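Local coordinates for protein probable DNA endonuclease SmrA (Escherichia coli, PDB 3QD7) that is a DNA-binding protein with DNA endonuclease activity, a stand-alone small MutS-related protein studied here as the piece that carries its Smr domain, at residues A[9-14]-A[104-109]; A[24-29]-A[111-116]; A[36-41]-A[127-132]. All coordinates share one frame; numbering follows the deposited sequence.

Contact 1: A[9-14]-A[104-109]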
loop_
_atom_site.group_PDB
_atom_site.type_symbol
_atom_site.label_atom_id
_atom_site.label_comp_id
_atom_site.label_asym_id
_atom_site.label_seq_id
_atom_site.Cartn_x
_atom_site.Cartn_y
_atom_site.Cartn_z
ATOM N N PHE A 9 14.254 -0.740 -4.253
ATOM C CA PHE A 9 14.654 0.474 -3.542
ATOM C C PHE A 9 13.888 0.737 -2.248
ATOM O O PHE A 9 14.169 1.714 -1.545
ATOM C CB PHE A 9 14.546 1.701 -4.473
ATOM C CG PHE A 9 13.233 1.803 -5.210
ATOM C CD1 PHE A 9 13.193 1.585 -6.584
ATOM C CD2 PHE A 9 12.036 2.139 -4.527
ATOM C CE1 PHE A 9 11.981 1.676 -7.287
ATOM C CE2 PHE A 9 10.816 2.242 -5.219
ATOM C CZ PHE A 9 10.790 1.993 -6.610
ATOM N N LEU A 10 12.923 -0.111 -1.925
ATOM C CA LEU A 10 12.171 0.033 -0.665
ATOM C C LEU A 10 13.102 -0.053 0.564
ATOM O O LEU A 10 13.943 -0.956 0.661
ATOM C CB LEU A 10 11.049 -1.013 -0.592
ATOM C CG LEU A 10 10.061 -0.982 -1.779
ATOM C CD1 LEU A 10 8.867 -1.834 -1.522
ATOM C CD2 LEU A 10 9.588 0.445 -2.074
ATOM N N THR A 11 12.943 0.880 1.499
ATOM C CA THR A 11 13.908 1.026 2.590
ATOM C C THR A 11 13.332 0.512 3.903
ATOM O O THR A 11 12.115 0.525 4.114
ATOM C CB THR A 11 14.389 2.515 2.785
ATOM O OG1 THR A 11 13.285 3.332 3.176
ATOM C CG2 THR A 11 15.057 3.088 1.503
ATOM N N THR A 12 14.213 0.049 4.776
ATOM C CA THR A 12 13.819 -0.357 6.109
ATOM C C THR A 12 14.611 0.501 7.079
ATOM O O THR A 12 15.431 1.324 6.666
ATOM C CB THR A 12 14.110 -1.848 6.375
ATOM O OG1 THR A 12 15.510 -2.084 6.242
ATOM C CG2 THR A 12 13.379 -2.736 5.395
ATOM N N GLY A 13 14.367 0.326 8.365
ATOM C CA GLY A 13 15.224 0.959 9.354
ATOM C C GLY A 13 14.685 2.313 9.718
ATOM O O GLY A 13 14.242 3.072 8.853
ATOM N N PHE A 14 14.734 2.613 11.010
ATOM C CA PHE A 14 14.122 3.831 11.551
ATOM C C PHE A 14 12.652 3.888 11.119
ATOM O O PHE A 14 12.119 4.954 10.759
ATOM C CB PHE A 14 14.917 5.087 11.157
ATOM C CG PHE A 14 16.346 5.074 11.650
ATOM C CD1 PHE A 14 16.683 5.685 12.855
ATOM C CD2 PHE A 14 17.344 4.429 10.925
ATOM C CE1 PHE A 14 17.991 5.659 13.319
ATOM C CE2 PHE A 14 18.658 4.399 11.386
ATOM C CZ PHE A 14 18.981 5.017 12.581
ATOM N N LEU A 104 5.042 2.839 -0.118
ATOM C CA LEU A 104 4.216 3.367 -1.185
ATOM C C LEU A 104 4.647 4.765 -1.571
ATOM O O LEU A 104 4.582 5.106 -2.745
ATOM C CB LEU A 104 2.722 3.325 -0.849
ATOM C CG LEU A 104 2.107 1.941 -0.696
ATOM C CD1 LEU A 104 0.658 2.014 -0.169
ATOM C CD2 LEU A 104 2.198 1.143 -1.994
ATOM N N THR A 105 5.106 5.573 -0.601
ATOM C CA THR A 105 5.560 6.939 -0.918
ATOM C C THR A 105 6.870 6.934 -1.731
ATOM O O THR A 105 7.220 7.942 -2.357
ATOM C CB THR A 105 5.762 7.820 0.326
ATOM O OG1 THR A 105 6.896 7.345 1.057
ATOM C CG2 THR A 105 4.517 7.821 1.247
ATOM N N GLU A 106 7.580 5.807 -1.728
ATOM C CA GLU A 106 8.874 5.695 -2.440
ATOM C C GLU A 106 8.771 5.411 -3.952
ATOM O O GLU A 106 9.763 5.545 -4.701
ATOM C CB GLU A 106 9.755 4.660 -1.741
ATOM C CG GLU A 106 10.235 5.189 -0.425
ATOM C CD GLU A 106 10.985 4.182 0.403
ATOM O OE1 GLU A 106 10.768 2.983 0.257
ATOM O OE2 GLU A 106 11.776 4.601 1.256
ATOM N N PHE A 107 7.579 5.008 -4.391
ATOM C CA PHE A 107 7.285 4.886 -5.797
ATOM C C PHE A 107 6.889 6.244 -6.376
ATOM O O PHE A 107 5.928 6.890 -5.925
ATOM C CB PHE A 107 6.148 3.876 -6.021
ATOM C CG PHE A 107 6.529 2.444 -5.716
ATOM C CD1 PHE A 107 7.241 1.682 -6.642
ATOM C CD2 PHE A 107 6.153 1.850 -4.510
ATOM C CE1 PHE A 107 7.597 0.369 -6.376
ATOM C CE2 PHE A 107 6.498 0.520 -4.235
ATOM C CZ PHE A 107 7.215 -0.224 -5.169
ATOM N N ASP A 108 7.620 6.660 -7.393
ATOM C CA ASP A 108 7.234 7.811 -8.195
ATOM C C ASP A 108 5.767 7.782 -8.704
ATOM O O ASP A 108 5.123 8.826 -8.775
ATOM C CB ASP A 108 8.203 7.956 -9.387
ATOM C CG ASP A 108 8.297 9.371 -9.873
ATOM O OD1 ASP A 108 8.551 10.273 -9.039
ATOM O OD2 ASP A 108 8.105 9.579 -11.083
ATOM N N ASP A 109 5.239 6.596 -9.031
ATOM C CA ASP A 109 3.907 6.471 -9.666
ATOM C C ASP A 109 2.711 6.321 -8.684
ATOM O O ASP A 109 1.544 6.233 -9.113
ATOM C CB ASP A 109 3.893 5.321 -10.666
ATOM C CG ASP A 109 4.832 5.547 -11.848
ATOM O OD1 ASP A 109 4.647 6.520 -12.607
ATOM O OD2 ASP A 109 5.754 4.741 -12.034
#
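Glu106 meets Thr11 with both of its carboxylate oxygens, a two-pronged grip that ties an irregular loop near the N-terminus to the turn leaving helix 92-105 in this alpha/beta/alpha fold. The hydroxyl Thr11 OG1 donates to Glu106 OE2 over 2.8 Å, on the syn side of that oxygen, while Thr11 N reaches Glu106 OE1 over a longer 3.3 Å, also syn and 16° out of the carboxylate plane. With Glu106 extended beyond CG, its carboxylate reaches as far as the loop. Glu106 OE1 also rests against Leu10 CA, 3.4 Å away. An alanine in place of Glu106 would probably leave Thr11 N and OG1 without these acceptors and let the loop shift against the turn.

Beside this polar pair, Phe9 turns its edge to the face of Phe107, the planes at 68° and the ring centroids 5.2 Å apart. Phe9 CE2 lies over the outer part of the Phe107 face, and Phe9 CZ comes within 3.6 Å of Phe107 CD1. Leu10 CD2 approaches Phe107 at another place, 3.8 Å from CE2.

Helix 57-73 backs the cluster, Phe65 touching both Leu10 and Phe9, the latter edge-to-face. Two carbonyls of the loop are also bonded: Leu10 O accepts a hydrogen bond from Arg61 NH1, and Thr11 O one from Trp103 NE1.

Contact 2: A[24-29]-A[111-116]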
loop_
_atom_site.group_PDB
_atom_site.type_symbol
_atom_site.label_atom_id
_atom_site.label_comp_id
_atom_site.label_asym_id
_atom_site.label_seq_id
_atom_site.Cartn_x
_atom_site.Cartn_y
_atom_site.Cartn_z
ATOM N N LEU A 24 -4.255 5.233 7.556
ATOM C CA LEU A 24 -3.301 5.399 6.479
ATOM C C LEU A 24 -3.911 6.428 5.554
ATOM O O LEU A 24 -5.003 6.217 5.059
ATOM C CB LEU A 24 -3.068 4.059 5.742
ATOM C CG LEU A 24 -1.691 3.426 5.880
ATOM C CD1 LEU A 24 -1.176 3.412 7.323
ATOM C CD2 LEU A 24 -1.644 2.053 5.248
ATOM N N GLU A 25 -3.228 7.550 5.365
ATOM C CA GLU A 25 -3.615 8.543 4.383
ATOM C C GLU A 25 -2.388 9.275 3.839
ATOM O O GLU A 25 -1.466 9.651 4.596
ATOM C CB GLU A 25 -4.602 9.530 4.971
ATOM C CG GLU A 25 -6.032 9.012 5.109
ATOM C CD GLU A 25 -6.938 10.031 5.770
ATOM O OE1 GLU A 25 -6.394 11.075 6.210
ATOM O OE2 GLU A 25 -8.174 9.799 5.853
ATOM N N PHE A 26 -2.360 9.451 2.525
ATOM C CA PHE A 26 -1.228 10.083 1.859
ATOM C C PHE A 26 -1.745 10.626 0.556
ATOM O O PHE A 26 -2.489 9.940 -0.148
ATOM C CB PHE A 26 -0.079 9.070 1.603
ATOM C CG PHE A 26 1.024 9.600 0.730
ATOM C CD1 PHE A 26 1.964 10.491 1.230
ATOM C CD2 PHE A 26 1.133 9.196 -0.582
ATOM C CE1 PHE A 26 2.995 11.011 0.407
ATOM C CE2 PHE A 26 2.145 9.679 -1.402
ATOM C CZ PHE A 26 3.083 10.606 -0.899
ATOM N N ARG A 27 -1.336 11.851 0.229
ATOM C CA ARG A 27 -1.684 12.460 -1.033
ATOM C C ARG A 27 -0.517 13.340 -1.486
ATOM O O ARG A 27 -0.038 14.180 -0.722
ATOM C CB ARG A 27 -2.977 13.270 -0.878
ATOM C CG ARG A 27 -3.462 13.972 -2.140
ATOM C CD ARG A 27 -4.655 14.903 -1.831
ATOM N NE ARG A 27 -4.332 15.877 -0.781
ATOM C CZ ARG A 27 -5.168 16.258 0.183
ATOM N NH1 ARG A 27 -6.388 15.746 0.244
ATOM N NH2 ARG A 27 -4.777 17.147 1.092
ATOM N N ARG A 28 -0.047 13.124 -2.719
ATOM C CA ARG A 28 0.993 13.980 -3.281
ATOM C C ARG A 28 0.408 15.333 -3.651
ATOM O O ARG A 28 -0.776 15.431 -3.966
ATOM C CB ARG A 28 1.633 13.351 -4.517
ATOM C CG ARG A 28 2.517 12.174 -4.150
ATOM C CD ARG A 28 3.704 12.025 -5.066
ATOM N NE ARG A 28 4.057 10.617 -5.125
ATOM C CZ ARG A 28 4.968 10.040 -4.356
ATOM N NH1 ARG A 28 5.660 10.757 -3.469
ATOM N NH2 ARG A 28 5.189 8.747 -4.483
ATOM N N GLU A 29 1.249 16.364 -3.578
ATOM C CA GLU A 29 0.929 17.715 -4.061
ATOM C C GLU A 29 0.781 17.690 -5.571
ATOM O O GLU A 29 1.462 16.932 -6.256
ATOM C CB GLU A 29 2.067 18.700 -3.729
ATOM C CG GLU A 29 2.451 18.808 -2.250
ATOM C CD GLU A 29 3.235 17.586 -1.704
ATOM O OE1 GLU A 29 3.911 16.868 -2.499
ATOM O OE2 GLU A 29 3.163 17.346 -0.467
ATOM N N GLN A 111 0.220 7.997 -6.399
ATOM C CA GLN A 111 -0.353 9.354 -6.238
ATOM C C GLN A 111 -0.913 9.591 -4.837
ATOM O O GLN A 111 -0.834 10.694 -4.306
ATOM C CB GLN A 111 -1.466 9.609 -7.260
ATOM C CG GLN A 111 -1.069 9.445 -8.728
ATOM C CD GLN A 111 -2.271 9.198 -9.632
ATOM O OE1 GLN A 111 -2.464 9.888 -10.646
ATOM N NE2 GLN A 111 -3.088 8.227 -9.268
ATOM N N ALA A 112 -1.530 8.558 -4.266
ATOM C CA ALA A 112 -2.217 8.675 -3.006
ATOM C C ALA A 112 -2.513 7.289 -2.456
ATOM O O ALA A 112 -2.512 6.311 -3.192
ATOM C CB ALA A 112 -3.553 9.461 -3.206
ATOM N N TYR A 113 -2.800 7.217 -1.164
ATOM C CA TYR A 113 -3.411 6.049 -0.574
ATOM C C TYR A 113 -4.275 6.469 0.614
ATOM O O TYR A 113 -4.169 7.610 1.112
ATOM C CB TYR A 113 -2.388 4.954 -0.195
ATOM C CG TYR A 113 -1.291 5.355 0.784
ATOM C CD1 TYR A 113 -1.547 5.501 2.122
ATOM C CD2 TYR A 113 0.025 5.539 0.347
ATOM C CE1 TYR A 113 -0.557 5.857 3.007
ATOM C CE2 TYR A 113 1.041 5.886 1.251
ATOM C CZ TYR A 113 0.735 6.044 2.567
ATOM O OH TYR A 113 1.706 6.387 3.461
ATOM N N CYS A 114 -5.137 5.549 1.047
ATOM C CA CYS A 114 -5.966 5.756 2.245
ATOM C C CYS A 114 -6.534 4.427 2.747
ATOM O O CYS A 114 -6.563 3.443 2.018
ATOM C CB CYS A 114 -7.095 6.739 1.971
ATOM S SG CYS A 114 -8.367 6.038 0.902
ATOM N N THR A 115 -6.993 4.414 3.993
ATOM C CA THR A 115 -7.553 3.201 4.591
ATOM C C THR A 115 -8.766 2.759 3.738
ATOM O O THR A 115 -9.496 3.599 3.235
ATOM C CB THR A 115 -7.868 3.448 6.099
ATOM O OG1 THR A 115 -6.659 3.802 6.785
ATOM C CG2 THR A 115 -8.395 2.217 6.755
ATOM N N ALA A 116 -8.918 1.456 3.518
ATOM C CA ALA A 116 -10.029 0.903 2.738
ATOM C C ALA A 116 -11.375 1.009 3.461
ATOM O O ALA A 116 -11.422 1.129 4.668
ATOM C CB ALA A 116 -9.746 -0.545 2.410
#
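Phe26 lays its CB over one face of the Tyr113 ring, toward its rim, a CH-pi contact 3.4 Å from the centroid and only 16° off the ring normal. The two rings themselves are inclined by 27° and displaced, so there is little stacking between them; Phe26 CG stands anti to the backbone N, and the ring beyond it runs on past Tyr113. Leu24 CG meets the same tyrosine at CE1, 3.9 Å away, so two residues of 24-29 pack on one ring.

This is cross-strand packing in an antiparallel pair, strand 25-27 at the border of the mixed sheet against strand 110-115. Phe26 and Tyr113 form the hydrogen-bonded pair, their N and O atoms joined both ways at 2.9 Å. Glu25 with Cys114 and Arg27 with Ala112 are the flanking non-hydrogen-bonded pairs, whose side chains leave on the opposite face, where Leu39 packs on Ala112 and Cys114. Past the strand, Arg28 N gives Gln111 O a straight bond, 3.0 Å long at 170°. At the other end Leu24 N donates to the side-chain hydroxyl Thr115 OG1, whereas the return bond from Thr115 N to Leu24 O is weak.

The guanidinium of Arg28 turns one face to the rim of the Phe26 ring, with Phe26 CZ 3.6 Å above its plane. It is held there by Val110 O and Thr105 O, which accept from NE and NH2. Backbone bonds thus set the pairing, and on the Phe26 and Tyr113 face, where helix 92-105 packs against both rings, carbon contacts add to it. Arg28 lies at the edge of the Phe26 ring, and the carbonyls of Val110 and Thr105 would probably help to offset its charge.

Contact 3: A[36-41]-A[127-132]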
loop_
_atom_site.group_PDB
_atom_site.type_symbol
_atom_site.label_atom_id
_atom_site.label_comp_id
_atom_site.label_asym_id
_atom_site.label_seq_id
_atom_site.Cartn_x
_atom_site.Cartn_y
_atom_site.Cartn_z
ATOM N N LEU A 36 -8.642 11.522 -6.271
ATOM C CA LEU A 36 -8.996 10.976 -4.980
ATOM C C LEU A 36 -10.294 10.156 -4.971
ATOM O O LEU A 36 -10.450 9.221 -4.168
ATOM C CB LEU A 36 -8.986 12.103 -3.951
ATOM C CG LEU A 36 -7.572 12.687 -3.710
ATOM C CD1 LEU A 36 -6.583 11.582 -3.332
ATOM C CD2 LEU A 36 -7.005 13.529 -4.890
ATOM N N ASP A 37 -11.217 10.506 -5.864
ATOM C CA ASP A 37 -12.423 9.709 -6.102
ATOM C C ASP A 37 -12.073 8.358 -6.696
ATOM O O ASP A 37 -12.807 7.385 -6.536
ATOM C CB ASP A 37 -13.395 10.449 -7.026
ATOM C CG ASP A 37 -14.666 10.890 -6.307
ATOM O OD1 ASP A 37 -14.596 11.264 -5.112
ATOM O OD2 ASP A 37 -15.744 10.845 -6.937
ATOM N N LYS A 38 -10.942 8.315 -7.394
ATOM C CA LYS A 38 -10.348 7.069 -7.872
ATOM C C LYS A 38 -10.130 6.088 -6.728
ATOM O O LYS A 38 -10.238 4.876 -6.916
ATOM C CB LYS A 38 -9.017 7.383 -8.580
ATOM C CG LYS A 38 -8.550 6.343 -9.563
ATOM C CD LYS A 38 -7.404 6.873 -10.407
ATOM C CE LYS A 38 -6.091 6.781 -9.674
ATOM N NZ LYS A 38 -4.916 6.696 -10.587
ATOM N N LEU A 39 -9.830 6.612 -5.539
ATOM C CA LEU A 39 -9.589 5.784 -4.364
ATOM C C LEU A 39 -10.872 5.191 -3.835
ATOM O O LEU A 39 -10.899 4.015 -3.454
ATOM C CB LEU A 39 -8.924 6.581 -3.240
ATOM C CG LEU A 39 -7.458 7.014 -3.338
ATOM C CD1 LEU A 39 -7.031 7.842 -2.124
ATOM C CD2 LEU A 39 -6.574 5.810 -3.476
ATOM N N ARG A 40 -11.926 6.012 -3.810
ATOM C CA ARG A 40 -13.210 5.671 -3.191
ATOM C C ARG A 40 -14.045 4.764 -4.094
ATOM O O ARG A 40 -14.463 3.674 -3.686
ATOM C CB ARG A 40 -14.000 6.962 -2.905
ATOM C CG ARG A 40 -14.779 6.948 -1.598
ATOM C CD ARG A 40 -15.979 7.905 -1.636
ATOM N NE ARG A 40 -16.907 7.598 -0.541
ATOM C CZ ARG A 40 -17.969 6.796 -0.641
ATOM N NH1 ARG A 40 -18.280 6.210 -1.800
ATOM N NH2 ARG A 40 -18.733 6.585 0.428
ATOM N N SER A 41 -14.255 5.240 -5.322
ATOM C CA SER A 41 -15.156 4.658 -6.314
ATOM C C SER A 41 -14.391 3.834 -7.367
ATOM O O SER A 41 -14.909 3.540 -8.450
ATOM C CB SER A 41 -15.961 5.809 -6.963
ATOM O OG SER A 41 -16.462 5.476 -8.257
ATOM N N TYR A 127 -6.322 1.283 -0.013
ATOM C CA TYR A 127 -6.486 1.613 -1.421
ATOM C C TYR A 127 -5.279 2.398 -1.811
ATOM O O TYR A 127 -4.833 3.248 -1.039
ATOM C CB TYR A 127 -7.667 2.575 -1.603
ATOM C CG TYR A 127 -9.006 1.980 -1.314
ATOM C CD1 TYR A 127 -9.242 0.635 -1.564
ATOM C CD2 TYR A 127 -10.056 2.760 -0.816
ATOM C CE1 TYR A 127 -10.459 0.067 -1.329
ATOM C CE2 TYR A 127 -11.294 2.191 -0.574
ATOM C CZ TYR A 127 -11.477 0.838 -0.841
ATOM O OH TYR A 127 -12.672 0.225 -0.625
ATOM N N VAL A 128 -4.792 2.184 -3.024
ATOM C CA VAL A 128 -3.657 2.925 -3.517
ATOM C C VAL A 128 -3.998 3.459 -4.920
ATOM O O VAL A 128 -4.466 2.703 -5.785
ATOM C CB VAL A 128 -2.369 2.020 -3.568
ATOM C CG1 VAL A 128 -1.128 2.817 -3.996
ATOM C CG2 VAL A 128 -2.142 1.286 -2.252
ATOM N N ALA A 129 -3.765 4.757 -5.141
ATOM C CA ALA A 129 -3.940 5.342 -6.473
ATOM C C ALA A 129 -2.612 5.308 -7.228
ATOM O O ALA A 129 -1.586 5.749 -6.712
ATOM C CB ALA A 129 -4.492 6.768 -6.395
ATOM N N LEU A 130 -2.661 4.790 -8.448
ATOM C CA LEU A 130 -1.477 4.632 -9.278
ATOM C C LEU A 130 -1.607 5.510 -10.529
ATOM O O LEU A 130 -2.667 5.541 -11.158
ATOM C CB LEU A 130 -1.325 3.155 -9.682
ATOM C CG LEU A 130 -0.449 2.150 -8.915
ATOM C CD1 LEU A 130 -0.209 2.424 -7.474
ATOM C CD2 LEU A 130 -0.981 0.773 -9.055
ATOM N N ARG A 131 -0.543 6.226 -10.872
ATOM C CA ARG A 131 -0.473 7.036 -12.114
ATOM C C ARG A 131 -0.499 6.096 -13.331
ATOM O O ARG A 131 0.192 5.079 -13.350
ATOM C CB ARG A 131 0.808 7.864 -12.102
ATOM C CG ARG A 131 0.986 8.864 -13.215
ATOM C CD ARG A 131 2.495 9.030 -13.470
ATOM N NE ARG A 131 3.052 10.111 -12.673
ATOM C CZ ARG A 131 4.300 10.191 -12.220
ATOM N NH1 ARG A 131 5.194 9.228 -12.433
ATOM N NH2 ARG A 131 4.646 11.255 -11.513
ATOM N N LYS A 132 -1.330 6.410 -14.321
ATOM C CA LYS A 132 -1.460 5.564 -15.503
ATOM C C LYS A 132 -0.322 5.825 -16.515
ATOM O O LYS A 132 -0.288 6.865 -17.187
ATOM C CB LYS A 132 -2.832 5.785 -16.145
ATOM C CG LYS A 132 -3.064 5.000 -17.424
ATOM C CD LYS A 132 -3.537 3.597 -17.132
ATOM C CE LYS A 132 -3.931 2.910 -18.414
ATOM N NZ LYS A 132 -5.055 1.953 -18.156
#
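Lys38 NZ is gripped by two main-chain carbonyls: it donates to Leu130 O over 2.6 Å and to Arg77 O from the chain just before strand 78-82. The bond to Leu130 O comes from above the carbonyl plane, 47° out of it. In this alpha/beta/alpha fold the short helix 37-40 lies on one face of the mixed sheet, and its lysine spans to the end of strand 125-130. CG of Lys38 stands anti to its backbone N, and a bend at chi3 (81°) sets CE 3.6 Å from Ala129 CB. The aliphatic part of the side chain thus packs on the strand while the ammonium group reaches beyond it, and two carbonyl dipoles would probably help to stabilise its charge.

Leu39 is the second point of support. Its CD2 branch fits between Tyr127 and Ala129, 3.7 Å from Ala129 CB and 3.9 Å from Tyr127 CB, and comes within 3.4 Å of Ala129 N, touching backbone as well as side chains. Val128 leaves the strand on the far side, away from the helix, and packs against Val79 of the neighbouring strand 78-82. Leu130 reaches helix 57-73, so the strand is contacted by helices of both outer layers.

The carbonyl of Leu39 points over the face of the Tyr127 ring, its O atom 3.0 Å from CD2. That oxygen also takes a hydrogen bond from Tyr44 OH, and the Tyr44 ring stacks on Tyr127, joining the end of the helix to the sheet through two aromatics. The tyrosine is secured at its far tip too, where Tyr127 OH is hydrogen-bonded to His120 ND1.

In the fold
The first segments follow in the order 9-14, 24-29, 36-41 and their partners in the order 104-109, 111-116, 127-132, so each contact joins the N-terminal part to the C-terminal part of the chain and their spans cross. Contacts 2 and 3 lie closest, centres about 9 Å apart, and share the sheet: strands 110-115 and 125-130 are neighbours there. The centre of contact 1 is about 14 Å from that of contact 2 and about 19 Å from that of contact 3, yet it touches both, through Arg28 with Thr105 and through salt bridges from Asp108 and Asp109 to Arg131. Together they tie the N-terminal part of the chain to the sheet and to the end of helix 92-105.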